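Local coordinates for phenylalanine hydroxylase (Colwellia psychrerythraea, PDB 2V27), which probably hydroxylates L-phenylalanine to L-tyrosine, using tetrahydrobiopterin and molecular oxygen at a non-haem iron site, at residues T33-C38 with G189-A194; E141-M146 with R160-T165; R155-R160 with E246-A251; L211-R216 with I223-T228. All blocks are in the same frame, centred on the assembly; numbering follows the deposited sequence.

Contact 1: residues T33-C38 with G189-A194; sequences TRQIAC and GETDYA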
# COMPACT_ATOMS: atom_id res chain seq x y z
N THR B 33 -16.58 -1.67 21.02
CA THR B 33 -17.39 -0.44 21.08
C THR B 33 -17.18 0.45 19.85
O THR B 33 -18.15 0.98 19.30
CB THR B 33 -17.12 0.40 22.36
OG1 THR B 33 -15.71 0.51 22.59
CG2 THR B 33 -17.80 -0.21 23.54
N ARG B 34 -15.91 0.62 19.44
CA ARG B 34 -15.59 1.43 18.26
C ARG B 34 -16.20 0.81 16.98
O ARG B 34 -16.69 1.54 16.13
CB ARG B 34 -14.11 1.72 18.10
CG ARG B 34 -13.30 0.62 17.49
CD ARG B 34 -11.82 0.97 17.52
NE ARG B 34 -11.09 0.00 16.72
CZ ARG B 34 -9.80 0.04 16.47
NH1 ARG B 34 -9.02 1.01 16.98
NH2 ARG B 34 -9.29 -0.92 15.69
N GLN B 35 -16.18 -0.51 16.87
CA GLN B 35 -16.66 -1.13 15.63
C GLN B 35 -18.16 -1.16 15.55
O GLN B 35 -18.71 -0.97 14.47
CB GLN B 35 -16.08 -2.54 15.46
CG GLN B 35 -16.13 -2.99 13.99
CD GLN B 35 -15.20 -2.19 13.05
OE1 GLN B 35 -15.49 -2.00 11.82
NE2 GLN B 35 -14.09 -1.73 13.60
N ILE B 36 -18.83 -1.39 16.69
CA ILE B 36 -20.31 -1.38 16.70
C ILE B 36 -20.83 -0.06 16.19
O ILE B 36 -21.80 -0.01 15.42
CB ILE B 36 -20.90 -1.67 18.11
CG1 ILE B 36 -20.86 -3.15 18.35
CG2 ILE B 36 -22.38 -1.28 18.19
CD1 ILE B 36 -21.66 -3.99 17.33
N ALA B 37 -20.15 1.01 16.56
CA ALA B 37 -20.49 2.32 16.00
C ALA B 37 -20.14 2.43 14.49
O ALA B 37 -20.93 2.97 13.73
CB ALA B 37 -19.80 3.40 16.82
N CYS B 38 -18.99 1.91 14.06
CA CYS B 38 -18.56 2.03 12.63
C CYS B 38 -19.50 1.32 11.67
O CYS B 38 -19.73 1.83 10.57
CB CYS B 38 -17.11 1.49 12.38
SG CYS B 38 -15.89 2.47 13.28
N GLY B 189 -10.78 1.45 9.84
CA GLY B 189 -10.10 2.01 8.62
C GLY B 189 -10.59 1.32 7.34
O GLY B 189 -10.93 2.00 6.35
N GLU B 190 -10.72 0.00 7.38
CA GLU B 190 -11.26 -0.72 6.23
C GLU B 190 -12.73 -0.42 5.94
O GLU B 190 -13.12 -0.35 4.77
CB GLU B 190 -11.10 -2.23 6.40
CG GLU B 190 -9.68 -2.74 6.54
CD GLU B 190 -8.79 -2.56 5.29
OE1 GLU B 190 -9.32 -2.16 4.25
OE2 GLU B 190 -7.57 -2.81 5.44
N THR B 191 -13.53 -0.26 6.99
CA THR B 191 -14.95 0.04 6.80
C THR B 191 -15.13 1.42 6.13
O THR B 191 -15.94 1.58 5.20
CB THR B 191 -15.68 -0.01 8.16
OG1 THR B 191 -15.79 -1.38 8.53
CG2 THR B 191 -17.10 0.56 8.05
N ASP B 192 -14.40 2.42 6.63
CA ASP B 192 -14.58 3.78 6.10
C ASP B 192 -14.17 3.77 4.62
O ASP B 192 -14.88 4.30 3.78
CB ASP B 192 -13.69 4.74 6.86
CG ASP B 192 -13.82 6.20 6.39
OD1 ASP B 192 -12.80 6.89 6.40
OD2 ASP B 192 -14.93 6.68 6.10
N TYR B 193 -13.06 3.13 4.29
CA TYR B 193 -12.52 3.19 2.93
C TYR B 193 -13.47 2.43 1.99
O TYR B 193 -13.85 2.93 0.92
CB TYR B 193 -11.13 2.57 2.95
CG TYR B 193 -10.49 2.41 1.60
CD1 TYR B 193 -9.69 3.43 1.00
CD2 TYR B 193 -10.58 1.18 0.94
CE1 TYR B 193 -9.06 3.21 -0.26
CE2 TYR B 193 -9.98 0.95 -0.30
CZ TYR B 193 -9.22 1.97 -0.89
OH TYR B 193 -8.59 1.73 -2.11
N ALA B 194 -13.91 1.23 2.39
CA ALA B 194 -14.81 0.41 1.57
C ALA B 194 -16.13 1.12 1.31
O ALA B 194 -16.66 1.01 0.20
CB ALA B 194 -15.04 -0.97 2.22

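Contact 2: residues E141-M146 with R160-T165; sequences EAYGKM and RLYWFT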
# COMPACT_ATOMS: atom_id res chain seq x y z
N GLU B 141 -17.83 -23.94 4.19
CA GLU B 141 -17.56 -25.38 4.16
C GLU B 141 -17.18 -25.86 2.73
O GLU B 141 -16.22 -26.65 2.58
CB GLU B 141 -18.80 -26.12 4.66
CG GLU B 141 -18.65 -27.66 4.68
CD GLU B 141 -19.95 -28.37 5.01
OE1 GLU B 141 -20.96 -27.70 5.26
OE2 GLU B 141 -19.94 -29.63 5.05
N ALA B 142 -17.93 -25.44 1.74
CA ALA B 142 -17.68 -25.85 0.36
C ALA B 142 -16.31 -25.34 -0.06
O ALA B 142 -15.54 -26.04 -0.77
CB ALA B 142 -18.75 -25.31 -0.56
N TYR B 143 -15.93 -24.14 0.38
CA TYR B 143 -14.64 -23.58 0.02
C TYR B 143 -13.54 -24.50 0.60
O TYR B 143 -12.53 -24.84 -0.05
CB TYR B 143 -14.54 -22.13 0.55
CG TYR B 143 -13.13 -21.63 0.43
CD1 TYR B 143 -12.70 -21.02 -0.78
CD2 TYR B 143 -12.19 -21.75 1.48
CE1 TYR B 143 -11.38 -20.56 -0.94
CE2 TYR B 143 -10.86 -21.27 1.32
CZ TYR B 143 -10.45 -20.68 0.07
OH TYR B 143 -9.17 -20.25 -0.13
N GLY B 144 -13.71 -24.92 1.86
CA GLY B 144 -12.75 -25.82 2.46
C GLY B 144 -12.64 -27.11 1.63
O GLY B 144 -11.53 -27.58 1.38
N LYS B 145 -13.78 -27.65 1.21
CA LYS B 145 -13.74 -28.87 0.37
C LYS B 145 -13.00 -28.64 -0.96
O LYS B 145 -12.34 -29.55 -1.45
CB LYS B 145 -15.12 -29.42 0.18
CG LYS B 145 -15.66 -30.01 1.47
CD LYS B 145 -17.14 -30.38 1.32
CE LYS B 145 -17.71 -31.05 2.59
NZ LYS B 145 -19.23 -31.23 2.57
N MET B 146 -13.14 -27.45 -1.55
CA MET B 146 -12.48 -27.14 -2.82
C MET B 146 -10.96 -27.28 -2.72
O MET B 146 -10.33 -27.73 -3.68
CB MET B 146 -12.81 -25.71 -3.28
CG MET B 146 -14.23 -25.39 -3.62
SD MET B 146 -14.30 -23.59 -3.92
CE MET B 146 -16.07 -23.41 -3.76
N ARG B 160 -7.59 -16.32 -3.58
CA ARG B 160 -7.99 -15.08 -4.24
C ARG B 160 -9.52 -14.98 -4.16
O ARG B 160 -10.10 -13.91 -3.80
CB ARG B 160 -7.47 -15.07 -5.70
CG ARG B 160 -7.91 -13.89 -6.54
CD ARG B 160 -7.26 -13.98 -7.94
NE ARG B 160 -5.81 -13.84 -7.89
CZ ARG B 160 -4.96 -14.70 -8.42
NH1 ARG B 160 -5.42 -15.77 -9.11
NH2 ARG B 160 -3.65 -14.49 -8.26
N LEU B 161 -10.21 -16.09 -4.44
CA LEU B 161 -11.65 -16.17 -4.28
C LEU B 161 -12.07 -15.83 -2.83
O LEU B 161 -12.99 -15.02 -2.59
CB LEU B 161 -12.20 -17.55 -4.68
CG LEU B 161 -13.71 -17.77 -4.46
CD1 LEU B 161 -14.65 -16.72 -5.17
CD2 LEU B 161 -14.10 -19.22 -4.89
N TYR B 162 -11.38 -16.39 -1.85
CA TYR B 162 -11.67 -16.21 -0.43
C TYR B 162 -11.47 -14.72 -0.10
O TYR B 162 -12.32 -14.09 0.57
CB TYR B 162 -10.68 -17.06 0.36
CG TYR B 162 -10.99 -17.23 1.85
CD1 TYR B 162 -11.81 -18.29 2.28
CD2 TYR B 162 -10.48 -16.35 2.80
CE1 TYR B 162 -12.11 -18.49 3.63
CE2 TYR B 162 -10.77 -16.56 4.19
CZ TYR B 162 -11.58 -17.65 4.55
OH TYR B 162 -11.96 -17.95 5.87
N TRP B 163 -10.40 -14.14 -0.64
CA TRP B 163 -10.05 -12.75 -0.35
C TRP B 163 -11.20 -11.83 -0.76
O TRP B 163 -11.61 -10.96 -0.00
CB TRP B 163 -8.77 -12.38 -1.12
CG TRP B 163 -8.31 -10.97 -0.88
CD1 TRP B 163 -8.45 -9.87 -1.74
CD2 TRP B 163 -7.58 -10.50 0.26
NE1 TRP B 163 -7.85 -8.75 -1.16
CE2 TRP B 163 -7.30 -9.11 0.05
CE3 TRP B 163 -7.16 -11.11 1.45
CZ2 TRP B 163 -6.60 -8.33 1.02
CZ3 TRP B 163 -6.45 -10.34 2.39
CH2 TRP B 163 -6.18 -8.96 2.17
N PHE B 164 -11.69 -12.04 -1.97
CA PHE B 164 -12.71 -11.17 -2.49
C PHE B 164 -14.13 -11.44 -2.02
O PHE B 164 -15.05 -10.70 -2.40
CB PHE B 164 -12.62 -11.17 -4.00
CG PHE B 164 -11.43 -10.37 -4.50
CD1 PHE B 164 -10.34 -11.00 -5.15
CD2 PHE B 164 -11.41 -8.97 -4.28
CE1 PHE B 164 -9.24 -10.23 -5.64
CE2 PHE B 164 -10.35 -8.19 -4.73
CZ PHE B 164 -9.26 -8.81 -5.43
N THR B 165 -14.33 -12.49 -1.19
CA THR B 165 -15.67 -12.85 -0.66
C THR B 165 -15.59 -12.78 0.87
O THR B 165 -15.93 -11.77 1.46
CB THR B 165 -16.15 -14.27 -1.17
OG1 THR B 165 -15.12 -15.26 -0.96
CG2 THR B 165 -16.44 -14.16 -2.68

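Contact 3: residues R155-R160 with E246-A251; sequences RVFLAR and ELVAQA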
# COMPACT_ATOMS: atom_id res chain seq x y z
N ARG B 155 -4.59 -23.63 -5.25
CA ARG B 155 -4.81 -23.04 -3.91
C ARG B 155 -4.62 -21.50 -3.96
O ARG B 155 -5.36 -20.79 -3.25
CB ARG B 155 -3.97 -23.77 -2.82
CG ARG B 155 -4.57 -25.18 -2.51
CD ARG B 155 -3.76 -26.00 -1.49
NE ARG B 155 -4.47 -27.19 -0.98
CZ ARG B 155 -3.92 -28.10 -0.18
NH1 ARG B 155 -2.65 -27.93 0.26
NH2 ARG B 155 -4.63 -29.15 0.23
N VAL B 156 -3.70 -20.99 -4.81
CA VAL B 156 -3.48 -19.51 -5.00
C VAL B 156 -4.80 -18.89 -5.52
O VAL B 156 -5.27 -17.85 -5.01
CB VAL B 156 -2.27 -19.16 -5.95
CG1 VAL B 156 -2.19 -17.65 -6.28
CG2 VAL B 156 -0.92 -19.63 -5.35
N PHE B 157 -5.43 -19.56 -6.49
CA PHE B 157 -6.70 -19.08 -7.05
C PHE B 157 -7.81 -19.15 -6.03
O PHE B 157 -8.63 -18.25 -5.97
CB PHE B 157 -7.06 -19.89 -8.31
CG PHE B 157 -6.30 -19.44 -9.54
CD1 PHE B 157 -6.88 -18.48 -10.39
CD2 PHE B 157 -5.02 -19.93 -9.83
CE1 PHE B 157 -6.18 -18.00 -11.54
CE2 PHE B 157 -4.31 -19.45 -10.96
CZ PHE B 157 -4.90 -18.51 -11.81
N LEU B 158 -7.83 -20.22 -5.24
CA LEU B 158 -8.83 -20.36 -4.20
C LEU B 158 -8.66 -19.23 -3.15
O LEU B 158 -9.63 -18.59 -2.80
CB LEU B 158 -8.69 -21.76 -3.54
CG LEU B 158 -9.10 -22.91 -4.46
CD1 LEU B 158 -8.91 -24.28 -3.73
CD2 LEU B 158 -10.54 -22.68 -4.88
N ALA B 159 -7.44 -19.00 -2.68
CA ALA B 159 -7.20 -17.89 -1.73
C ALA B 159 -7.68 -16.51 -2.26
O ALA B 159 -8.14 -15.68 -1.48
CB ALA B 159 -5.70 -17.83 -1.33
N ARG B 160 -7.59 -16.32 -3.58
CA ARG B 160 -7.99 -15.08 -4.24
C ARG B 160 -9.52 -14.98 -4.16
O ARG B 160 -10.10 -13.91 -3.80
CB ARG B 160 -7.47 -15.07 -5.70
CG ARG B 160 -7.91 -13.89 -6.54
CD ARG B 160 -7.26 -13.98 -7.94
NE ARG B 160 -5.81 -13.84 -7.89
CZ ARG B 160 -4.96 -14.70 -8.42
NH1 ARG B 160 -5.42 -15.77 -9.11
NH2 ARG B 160 -3.65 -14.49 -8.26
N GLU B 246 -12.30 -26.25 -13.31
CA GLU B 246 -12.52 -25.82 -14.71
C GLU B 246 -12.43 -24.28 -14.83
O GLU B 246 -11.81 -23.76 -15.75
CB GLU B 246 -13.87 -26.28 -15.25
CG GLU B 246 -13.89 -27.72 -15.70
CD GLU B 246 -15.25 -28.12 -16.26
OE1 GLU B 246 -16.15 -27.25 -16.43
OE2 GLU B 246 -15.39 -29.33 -16.52
N LEU B 247 -13.02 -23.56 -13.87
CA LEU B 247 -12.99 -22.09 -13.86
C LEU B 247 -11.56 -21.57 -13.66
O LEU B 247 -11.12 -20.60 -14.29
CB LEU B 247 -13.94 -21.59 -12.77
CG LEU B 247 -15.42 -21.71 -13.14
CD1 LEU B 247 -16.45 -21.55 -11.99
CD2 LEU B 247 -15.80 -20.73 -14.27
N VAL B 248 -10.79 -22.25 -12.79
CA VAL B 248 -9.39 -21.92 -12.58
C VAL B 248 -8.57 -22.08 -13.88
O VAL B 248 -7.83 -21.19 -14.27
CB VAL B 248 -8.75 -22.73 -11.41
CG1 VAL B 248 -7.26 -22.57 -11.37
CG2 VAL B 248 -9.39 -22.28 -10.07
N ALA B 249 -8.73 -23.23 -14.53
CA ALA B 249 -8.13 -23.45 -15.85
C ALA B 249 -8.55 -22.40 -16.91
O ALA B 249 -7.68 -21.93 -17.65
CB ALA B 249 -8.47 -24.88 -16.35
N GLN B 250 -9.81 -22.00 -16.90
CA GLN B 250 -10.23 -20.94 -17.84
C GLN B 250 -9.51 -19.61 -17.51
O GLN B 250 -9.04 -18.90 -18.39
CB GLN B 250 -11.73 -20.76 -17.73
CG GLN B 250 -12.22 -19.80 -18.74
CD GLN B 250 -13.67 -19.54 -18.61
OE1 GLN B 250 -14.33 -20.00 -17.65
NE2 GLN B 250 -14.23 -18.87 -19.60
N ALA B 251 -9.49 -19.26 -16.23
CA ALA B 251 -8.71 -18.10 -15.80
C ALA B 251 -7.24 -18.13 -16.24
O ALA B 251 -6.74 -17.11 -16.70
CB ALA B 251 -8.81 -17.99 -14.27

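Contact 4: residues L211-R216 with I223-T228; sequences LRTPYR and IYYMLT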
# COMPACT_ATOMS: atom_id res chain seq x y z
N LEU B 211 -11.33 -14.68 -10.06
CA LEU B 211 -10.17 -15.57 -10.14
C LEU B 211 -8.96 -14.96 -10.91
O LEU B 211 -7.82 -15.37 -10.73
CB LEU B 211 -10.59 -16.89 -10.82
CG LEU B 211 -11.51 -17.79 -9.98
CD1 LEU B 211 -12.07 -18.90 -10.84
CD2 LEU B 211 -10.80 -18.36 -8.72
N ARG B 212 -9.27 -14.00 -11.79
CA ARG B 212 -8.24 -13.33 -12.61
C ARG B 212 -7.66 -12.05 -11.98
O ARG B 212 -6.82 -11.41 -12.60
CB ARG B 212 -8.83 -12.96 -13.96
CG ARG B 212 -9.04 -14.26 -14.83
CD ARG B 212 -9.68 -13.92 -16.19
NE ARG B 212 -8.67 -13.26 -16.99
CZ ARG B 212 -8.77 -12.04 -17.51
NH1 ARG B 212 -9.88 -11.29 -17.41
NH2 ARG B 212 -7.69 -11.57 -18.14
N THR B 213 -8.09 -11.66 -10.78
CA THR B 213 -7.69 -10.34 -10.25
C THR B 213 -6.45 -10.43 -9.32
O THR B 213 -6.54 -11.00 -8.24
CB THR B 213 -8.88 -9.72 -9.46
OG1 THR B 213 -10.02 -9.56 -10.32
CG2 THR B 213 -8.47 -8.32 -8.93
N PRO B 214 -5.32 -9.84 -9.71
CA PRO B 214 -4.14 -9.84 -8.79
C PRO B 214 -4.48 -8.99 -7.59
O PRO B 214 -5.27 -8.00 -7.69
CB PRO B 214 -3.05 -9.07 -9.57
CG PRO B 214 -3.68 -8.57 -10.77
CD PRO B 214 -5.07 -9.14 -10.99
N TYR B 215 -3.95 -9.34 -6.44
CA TYR B 215 -4.21 -8.49 -5.26
C TYR B 215 -3.00 -8.60 -4.32
O TYR B 215 -2.14 -9.49 -4.44
CB TYR B 215 -5.46 -8.96 -4.49
CG TYR B 215 -5.33 -10.29 -3.83
CD1 TYR B 215 -5.15 -10.40 -2.45
CD2 TYR B 215 -5.42 -11.46 -4.60
CE1 TYR B 215 -5.02 -11.66 -1.84
CE2 TYR B 215 -5.30 -12.72 -4.01
CZ TYR B 215 -5.10 -12.81 -2.65
OH TYR B 215 -4.95 -14.03 -2.01
N ARG B 216 -2.92 -7.63 -3.41
CA ARG B 216 -1.84 -7.55 -2.43
C ARG B 216 -2.44 -7.29 -1.08
O ARG B 216 -3.34 -6.45 -0.97
CB ARG B 216 -0.84 -6.45 -2.78
CG ARG B 216 -0.17 -6.63 -4.14
CD ARG B 216 0.81 -7.83 -4.14
NE ARG B 216 1.46 -7.95 -5.46
CZ ARG B 216 0.99 -8.68 -6.49
NH1 ARG B 216 -0.13 -9.41 -6.38
NH2 ARG B 216 1.67 -8.66 -7.66
N ILE B 223 -9.81 -2.67 -5.78
CA ILE B 223 -10.98 -3.32 -6.40
C ILE B 223 -11.73 -4.14 -5.33
O ILE B 223 -11.10 -4.88 -4.57
CB ILE B 223 -10.54 -4.32 -7.49
CG1 ILE B 223 -9.86 -3.62 -8.65
CG2 ILE B 223 -11.76 -5.10 -8.00
CD1 ILE B 223 -9.13 -4.59 -9.58
N TYR B 224 -13.06 -3.99 -5.33
CA TYR B 224 -13.96 -4.85 -4.53
C TYR B 224 -14.95 -5.50 -5.45
O TYR B 224 -15.31 -4.92 -6.53
CB TYR B 224 -14.76 -4.00 -3.52
CG TYR B 224 -13.90 -3.43 -2.41
CD1 TYR B 224 -13.05 -2.36 -2.64
CD2 TYR B 224 -13.87 -4.03 -1.13
CE1 TYR B 224 -12.18 -1.87 -1.62
CE2 TYR B 224 -13.07 -3.51 -0.09
CZ TYR B 224 -12.22 -2.43 -0.37
OH TYR B 224 -11.37 -1.87 0.55
N TYR B 225 -15.43 -6.68 -5.05
CA TYR B 225 -16.55 -7.34 -5.76
C TYR B 225 -17.81 -7.38 -4.90
O TYR B 225 -17.78 -7.63 -3.71
CB TYR B 225 -16.18 -8.74 -6.23
CG TYR B 225 -15.16 -8.65 -7.33
CD1 TYR B 225 -13.79 -8.77 -7.05
CD2 TYR B 225 -15.56 -8.45 -8.67
CE1 TYR B 225 -12.82 -8.69 -8.09
CE2 TYR B 225 -14.62 -8.38 -9.71
CZ TYR B 225 -13.24 -8.49 -9.43
OH TYR B 225 -12.29 -8.40 -10.46
N MET B 226 -18.94 -7.11 -5.55
CA MET B 226 -20.22 -7.00 -4.87
C MET B 226 -21.21 -8.09 -5.25
O MET B 226 -21.52 -8.25 -6.44
CB MET B 226 -20.84 -5.65 -5.18
CG MET B 226 -19.91 -4.44 -4.90
SD MET B 226 -20.80 -2.87 -5.21
CE MET B 226 -20.87 -2.89 -6.99
N LEU B 227 -21.72 -8.81 -4.25
CA LEU B 227 -22.94 -9.60 -4.42
C LEU B 227 -24.14 -8.66 -4.24
O LEU B 227 -23.97 -7.50 -3.94
CB LEU B 227 -23.00 -10.72 -3.37
CG LEU B 227 -21.77 -11.65 -3.22
CD1 LEU B 227 -22.00 -12.57 -1.98
CD2 LEU B 227 -21.52 -12.49 -4.45
N THR B 228 -25.36 -9.18 -4.38
CA THR B 228 -26.54 -8.41 -4.00
C THR B 228 -27.12 -8.83 -2.64
O THR B 228 -27.90 -8.08 -2.02
CB THR B 228 -27.64 -8.55 -5.03
OG1 THR B 228 -28.12 -9.91 -5.02
CG2 THR B 228 -27.15 -8.11 -6.43

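Contact 1: residues T33-C38 with G189-A194
The hydroxyl of Thr191, the residue that packs on Cys38 across this contact, is engaged within its own part of the chain: OG1 has the carbonyl oxygens of Val184 and Ser187 both within hydrogen-bonding reach, sharing its single proton between them. Its first torsion explains the division of labour. With chi1 at -73°, OG1 sits beside the backbone N and turns back toward the preceding turn, while CG2, opposite that nitrogen, is presented to the end of helix 22-38. There the methyl meets the last helical residue, with Thr191 CG2 lying 3.9 Å from Cys38 O and 4.4 Å from Cys38 CB. The two backbones come nearest at the same pair, Cys38 CA and Thr191 CA being 7.1 Å apart. This is a small helix-to-helix contact of the largely helical catalytic fold shared by the biopterin-dependent aromatic amino acid hydroxylases, burying 98 Å² in all. Gln35 reaches toward Thr191 from the side: its chain runs out with CG opposite the backbone N (chi1 -159°), then bends at chi2, and crosses the threonine at a slant. Pro188, at the start of helix 188-196, packs on Arg34, Gln35 and Cys38. Gln35 also touches Phe121 and Phe125 of helix 120-131, the helix that carries the iron ligands His122 and His127. The side chain of Gln35 is about 13 Å from the bound iron.

Contact 2: residues E141-M146 with R160-T165
Two tyrosines carry the aromatic part of this contact: the ring of Tyr143 takes CD1 of Tyr162 over one of its faces. The Tyr162 atom stands above the rim of that face and not its centre, and the closest pair is Tyr143 CE2 and Tyr162 CD1 at 3.3 Å. The ring centres are 4.8 Å apart with the planes inclined at 45°, an oblique meeting. Both side chains leave the helix with CG opposite the backbone N (chi1 169° for Tyr143 and -168° for Tyr162). The phenol end of Tyr143 slides past the root of its neighbour, Tyr143 OH being 3.6 Å from Tyr162 CB. Tyr143 OH also lies 3.2 Å from Leu158 O, a probable hydrogen bond. Cutting Tyr143 back to an alanine is likely to leave one side of the Tyr162 ring without the phenol ring against it and the Leu158 carbonyl without its hydroxyl partner.

The aliphatic part is looser, with Met146 SD 4.5 Å from Leu161 CD2. Polar bonds run within each helix: Lys145 NZ and Glu141 OE2 form a salt bridge at 3.0 Å, and Thr165 OG1 gives a hydrogen bond to Leu161 O one turn back.

The pair thus joins helices 134-147 and 152-167, consecutive in the chain. Leu95 of helix 88-96 packs on both tyrosines, while Tyr162 lies beside the iron ligand Glu167, its side chain about 5 Å from the metal.

Contact 3: residues R155-R160 with E246-A251
Phe157 meets Val248 and Ala251 in a buried, wholly apolar helix-to-helix contact, set well away from the iron, between helix 152-167 and the late helix 241-254. The main element is a CH-pi interaction: Val248 CG1 stands 4.0 Å from the centre of the Phe157 ring, 24° from its normal, and so lies over the face. The other valine methyl packs lower on the same side chain, with Val248 CG2 3.8 Å from Phe157 CB. With CG1 opposite its backbone N (chi1 169°), Val248 can straddle the phenylalanine stem in this way. One turn further along the helix, Ala251 CB lies 3.8 Å from Phe157 CE1, approaching the ring obliquely. The opposite face of the ring belongs to Arg160, in a cation-pi interaction. Phe157 thus has a methyl over one face and, over the other, NH1 of a guanidinium turned edge-on to the ring and offset toward its rim. The same NH1 is hydrogen-bonded to Leu211 O, which helps to place it there. Helix 207-211 lies alongside, with Leu208 against Ala251 and Leu211 against Leu247, while helix 88-96 packs on Arg155 and Ala159 of helix 152-167.

Contact 4: residues L211-R216 with I223-T228
Thr213 and Tyr225 form the tight part of this contact, their side chains coming from opposite directions until the hydroxyls meet. Thr213 OG1 lies 2.6 Å from Tyr225 OH, a short hydrogen-bonding distance, and sits at the edge of the tyrosine ring near its plane. The same threonine oxygen is hydrogen-bonded to the backbone carbonyl of Asp209, so two groups hold it in place. Its chi1 of -60° sets OG1 beside the backbone N and turns the methyl, opposite that nitrogen, toward Ile223.

That methyl belongs to the looser part. Thr213 CG2 and Ile223 CD1 meet tip to tip at 3.8 Å, and Ile223, unlike the two hydroxyl residues, is partly exposed. Further along the loop the chain turns to its own bonds: Arg216 NH1 donates to Tyr215 O at 2.8 Å with an N-H...O angle of 156°, the acceptor lying close to the guanidinium plane.

Replacing Thr213 by a valine would probably cost Tyr225 OH its close oxygen partner and leave the Asp209 carbonyl without that hydroxyl.

Phe164 of helix 152-167 touches Thr213 and meets the Tyr225 ring edge-to-face, which places an aromatic ring against the polar pair. Strand 223-227 lies inside the mixed four-stranded sheet, between strands 170-173 and 201-204. Two buried hydroxyls at this short separation, one also bound to a carbonyl of helix 207-211, are consistent with a directional link between that helix end and the sheet.

Overall arrangement
Read from the N terminus, contact 1 opens on helix 22-38 and closes 150 intervening residues later, tying that helix, near the N terminus, to helix 188-196. Contact 2 is nested inside that loop, a short closure between consecutive helices 134-147 and 152-167. Contact 3 starts on the second of these, shares Arg160 with contact 2, and reaches forward to helix 241-254; it therefore crosses both contacts 1 and 2. Contact 4 follows contacts 1 and 2 in series and is nested within contact 3, joining the loop after helix 207-211 to strand 223-227. Contacts 1 and 4 touch where Tyr193 and Ala194 pack on Tyr224, linking helix 188-196 to the sheet.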